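Local coordinates for penicillin-binding protein PbpB (Mycobacterium tuberculosis, PDB 6KGU), which cross-links peptidoglycan as a penicillin-sensitive transpeptidase and so takes part in cell-wall synthesis and the control of cell shape, at residues A[496-501]-A[532-537]. Residues are numbered along the deposited sequence; the frame is centred on the assembly and turned at random.
Sequences ITFAGI and PLFHNI. With CO (cobalt (II) ion), chain C.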
ATOM      1  N   ILE A 496     -12.596   2.235  -0.356  1.00 30.73           N
ATOM      2  CA  ILE A 496     -11.978   3.524  -0.648  1.00 26.73           C
ATOM      3  C   ILE A 496     -10.466   3.352  -0.574  1.00 30.21           C
ATOM      4  O   ILE A 496      -9.947   2.820   0.413  1.00 28.65           O
ATOM      5  CB  ILE A 496     -12.454   4.595   0.347  1.00 33.21           C
ATOM      6  CG1 ILE A 496     -13.986   4.660   0.351  1.00 35.29           C
ATOM      7  CG2 ILE A 496     -11.760   5.944   0.095  1.00 28.78           C
ATOM      8  CD1 ILE A 496     -14.620   4.762  -0.975  1.00 30.70           C
ATOM      9  N   THR A 497      -9.761   3.827  -1.598  1.00 29.21           N
ATOM     10  CA  THR A 497      -8.308   3.762  -1.661  1.00 25.45           C
ATOM     11  C   THR A 497      -7.737   5.127  -1.998  1.00 28.94           C
ATOM     12  O   THR A 497      -8.404   5.965  -2.610  1.00 25.58           O
ATOM     13  CB  THR A 497      -7.826   2.764  -2.720  1.00 25.84           C
ATOM     14  OG1 THR A 497      -8.500   3.014  -3.959  1.00 31.25           O
ATOM     15  CG2 THR A 497      -8.102   1.328  -2.261  1.00 30.97           C
ATOM     16  N   PHE A 498      -6.503   5.351  -1.559  1.00 30.24           N
ATOM     17  CA  PHE A 498      -5.682   6.441  -2.060  1.00 28.68           C
ATOM     18  C   PHE A 498      -4.255   5.928  -2.120  1.00 28.95           C
ATOM     19  O   PHE A 498      -3.804   5.233  -1.206  1.00 30.77           O
ATOM     20  CB  PHE A 498      -5.741   7.722  -1.183  1.00 27.41           C
ATOM     21  CG  PHE A 498      -5.159   8.961  -1.872  1.00 28.38           C
ATOM     22  CD1 PHE A 498      -3.793   9.211  -1.862  1.00 24.46           C
ATOM     23  CD2 PHE A 498      -5.982   9.843  -2.560  1.00 28.47           C
ATOM     24  CE1 PHE A 498      -3.261  10.326  -2.503  1.00 22.50           C
ATOM     25  CE2 PHE A 498      -5.452  10.953  -3.219  1.00 27.42           C
ATOM     26  CZ  PHE A 498      -4.088  11.191  -3.189  1.00 20.57           C
ATOM     27  N   ALA A 499      -3.556   6.250  -3.199  1.00 25.12           N
ATOM     28  CA  ALA A 499      -2.131   5.964  -3.283  1.00 25.67           C
ATOM     29  C   ALA A 499      -1.467   7.217  -3.817  1.00 28.25           C
ATOM     30  O   ALA A 499      -1.964   7.807  -4.777  1.00 28.51           O
ATOM     31  CB  ALA A 499      -1.831   4.767  -4.190  1.00 25.48           C
ATOM     32  N   GLY A 500      -0.379   7.641  -3.181  1.00 28.98           N
ATOM     33  CA  GLY A 500       0.267   8.853  -3.640  1.00 29.07           C
ATOM     34  C   GLY A 500       1.759   8.819  -3.397  1.00 26.95           C
ATOM     35  O   GLY A 500       2.300   7.896  -2.781  1.00 24.16           O
ATOM     36  N   ILE A 501       2.417   9.868  -3.877  1.00 27.68           N
ATOM     37  CA  ILE A 501       3.870   9.988  -3.862  1.00 25.52           C
ATOM     38  C   ILE A 501       4.215  11.363  -3.311  1.00 26.09           C
ATOM     39  O   ILE A 501       3.639  12.367  -3.747  1.00 25.77           O
ATOM     40  CB  ILE A 501       4.456   9.803  -5.277  1.00 28.78           C
ATOM     41  CG1 ILE A 501       4.134   8.391  -5.814  1.00 26.07           C
ATOM     42  CG2 ILE A 501       5.952  10.084  -5.302  1.00 29.04           C
ATOM     43  CD1 ILE A 501       4.352   8.221  -7.336  1.00 27.00           C
ATOM     44  N   PRO A 532      -7.890  12.952   2.904  1.00 29.95           N
ATOM     45  CA  PRO A 532      -7.381  13.650   4.103  1.00 31.76           C
ATOM     46  C   PRO A 532      -6.352  12.865   4.877  1.00 29.08           C
ATOM     47  O   PRO A 532      -5.461  13.476   5.479  1.00 29.99           O
ATOM     48  CB  PRO A 532      -8.644  13.895   4.941  1.00 32.70           C
ATOM     49  CG  PRO A 532      -9.766  13.873   3.943  1.00 35.77           C
ATOM     50  CD  PRO A 532      -9.359  12.831   2.941  1.00 28.82           C
ATOM     51  N   LEU A 533      -6.430  11.527   4.882  1.00 27.69           N
ATOM     52  CA  LEU A 533      -5.426  10.758   5.608  1.00 28.13           C
ATOM     53  C   LEU A 533      -4.078  10.818   4.897  1.00 29.65           C
ATOM     54  O   LEU A 533      -3.022  10.888   5.545  1.00 29.95           O
ATOM     55  CB  LEU A 533      -5.899   9.317   5.788  1.00 30.30           C
ATOM     56  CG  LEU A 533      -4.965   8.349   6.502  1.00 34.05           C
ATOM     57  CD1 LEU A 533      -4.483   8.919   7.841  1.00 27.67           C
ATOM     58  CD2 LEU A 533      -5.701   7.029   6.718  1.00 28.15           C
ATOM     59  N   PHE A 534      -4.093  10.806   3.568  1.00 26.33           N
ATOM     60  CA  PHE A 534      -2.847  11.008   2.839  1.00 29.47           C
ATOM     61  C   PHE A 534      -2.277  12.394   3.125  1.00 25.54           C
ATOM     62  O   PHE A 534      -1.068  12.546   3.315  1.00 27.20           O
ATOM     63  CB  PHE A 534      -3.073  10.819   1.336  1.00 24.85           C
ATOM     64  CG  PHE A 534      -1.864  11.179   0.494  1.00 27.69           C
ATOM     65  CD1 PHE A 534      -1.675  12.489   0.047  1.00 27.39           C
ATOM     66  CD2 PHE A 534      -0.919  10.203   0.149  1.00 26.45           C
ATOM     67  CE1 PHE A 534      -0.552  12.827  -0.722  1.00 26.63           C
ATOM     68  CE2 PHE A 534       0.200  10.523  -0.632  1.00 24.44           C
ATOM     69  CZ  PHE A 534       0.379  11.848  -1.062  1.00 26.26           C
ATOM     70  N   HIS A 535      -3.138  13.415   3.113  1.00 24.26           N
ATOM     71  CA  HIS A 535      -2.743  14.783   3.452  1.00 28.60           C
ATOM     72  C   HIS A 535      -1.987  14.841   4.773  1.00 26.89           C
ATOM     73  O   HIS A 535      -0.879  15.394   4.848  1.00 30.60           O
ATOM     74  CB  HIS A 535      -3.996  15.659   3.532  1.00 31.85           C
ATOM     75  CG  HIS A 535      -3.720  17.072   3.930  1.00 31.09           C
ATOM     76  ND1 HIS A 535      -3.402  18.046   3.015  1.00 34.25           N
ATOM     77  CD2 HIS A 535      -3.726  17.679   5.141  1.00 33.52           C
ATOM     78  CE1 HIS A 535      -3.211  19.194   3.642  1.00 34.41           C
ATOM     79  NE2 HIS A 535      -3.407  18.998   4.931  1.00 33.48           N
ATOM     80  N   ASN A 536      -2.581  14.262   5.822  1.00 26.99           N
ATOM     81  CA  ASN A 536      -1.985  14.286   7.155  0.69 27.99           C
ATOM     82  C   ASN A 536      -0.627  13.596   7.172  1.00 28.47           C
ATOM     83  O   ASN A 536       0.355  14.135   7.687  1.00 30.11           O
ATOM     84  CB  ASN A 536      -2.922  13.601   8.154  0.69 31.15           C
ATOM     85  CG  ASN A 536      -4.209  14.361   8.360  0.69 31.27           C
ATOM     86  OD1 ASN A 536      -4.313  15.525   7.988  0.69 33.81           O
ATOM     87  ND2 ASN A 536      -5.198  13.707   8.970  0.69 32.91           N
ATOM     88  N   ILE A 537      -0.560  12.379   6.631  1.00 27.51           N
ATOM     89  CA  ILE A 537       0.679  11.604   6.706  1.00 25.93           C
ATOM     90  C   ILE A 537       1.765  12.231   5.841  1.00 28.98           C
ATOM     91  O   ILE A 537       2.901  12.420   6.283  1.00 26.66           O
ATOM     92  CB  ILE A 537       0.433  10.138   6.309  1.00 30.11           C
ATOM     93  CG1 ILE A 537      -0.450   9.444   7.355  1.00 29.32           C
ATOM     94  CG2 ILE A 537       1.773   9.387   6.118  1.00 19.94           C
ATOM     95  CD1 ILE A 537      -1.048   8.150   6.876  1.00 30.24           C
TER
HETATM   96 CO    CO C 702      -3.079  20.209   6.679  0.62 29.85          CO
HETATM   97  O   HOH W   1      -3.428  18.627   8.146  0.78 38.76           O
HETATM   98  O   HOH W   2      -2.079  18.736   7.838  0.91 37.36           O
HETATM   99  O   HOH W   3      -1.241  20.348   6.489  0.99 40.08           O
HETATM  100  O   HOH W   4      -1.903  21.389   5.322  0.76 38.35           O
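Phe534, on helix 531-544, meets strand 493-502 through two neighbours on one side of the strand, Phe498 and Gly500. CE1 and CD1 of Phe498 do the touching: CE1 sits over one face of the Phe534 ring, displaced toward its rim, 3.4 Å from Phe534 CG, and CD1 follows at 3.6 Å from the same atom. The ring planes meet obliquely, at 42°, with centroids 4.7 Å apart. Farther out on the Phe534 ring, CE2 lies 3.4 Å from Gly500 CA. Since Gly500 carries no side chain, the ring can settle directly against the strand backbone, and CE2 also reaches within 4.0 Å of Ile501 N. With CG anti to the backbone N (chi1 173°), Phe534 extends from the helix into this position. No hydrogen bond joins the two segments; the contact is apolar and buried.

Around this pair, Ile513 of the adjacent strand 509-516 also touches Phe534, while Ala465 packs on Phe498. On the helix's partly exposed side, His535 turns away and binds a cobalt ion through NE2 at 2.1 Å; its ND1 is hydrogen-bonded to Gly466 O.

The axes of the two short segments come within 9.1 Å of each other, their N-to-C directions 33° apart. Phe498 lies about 10 Å, side chain to side chain, from Ser269, the probable acylated serine. A C-terminal helix laid against the central antiparallel sheet in this way is a hallmark of the penicillin-binding transpeptidase fold, shared with serine beta-lactamases.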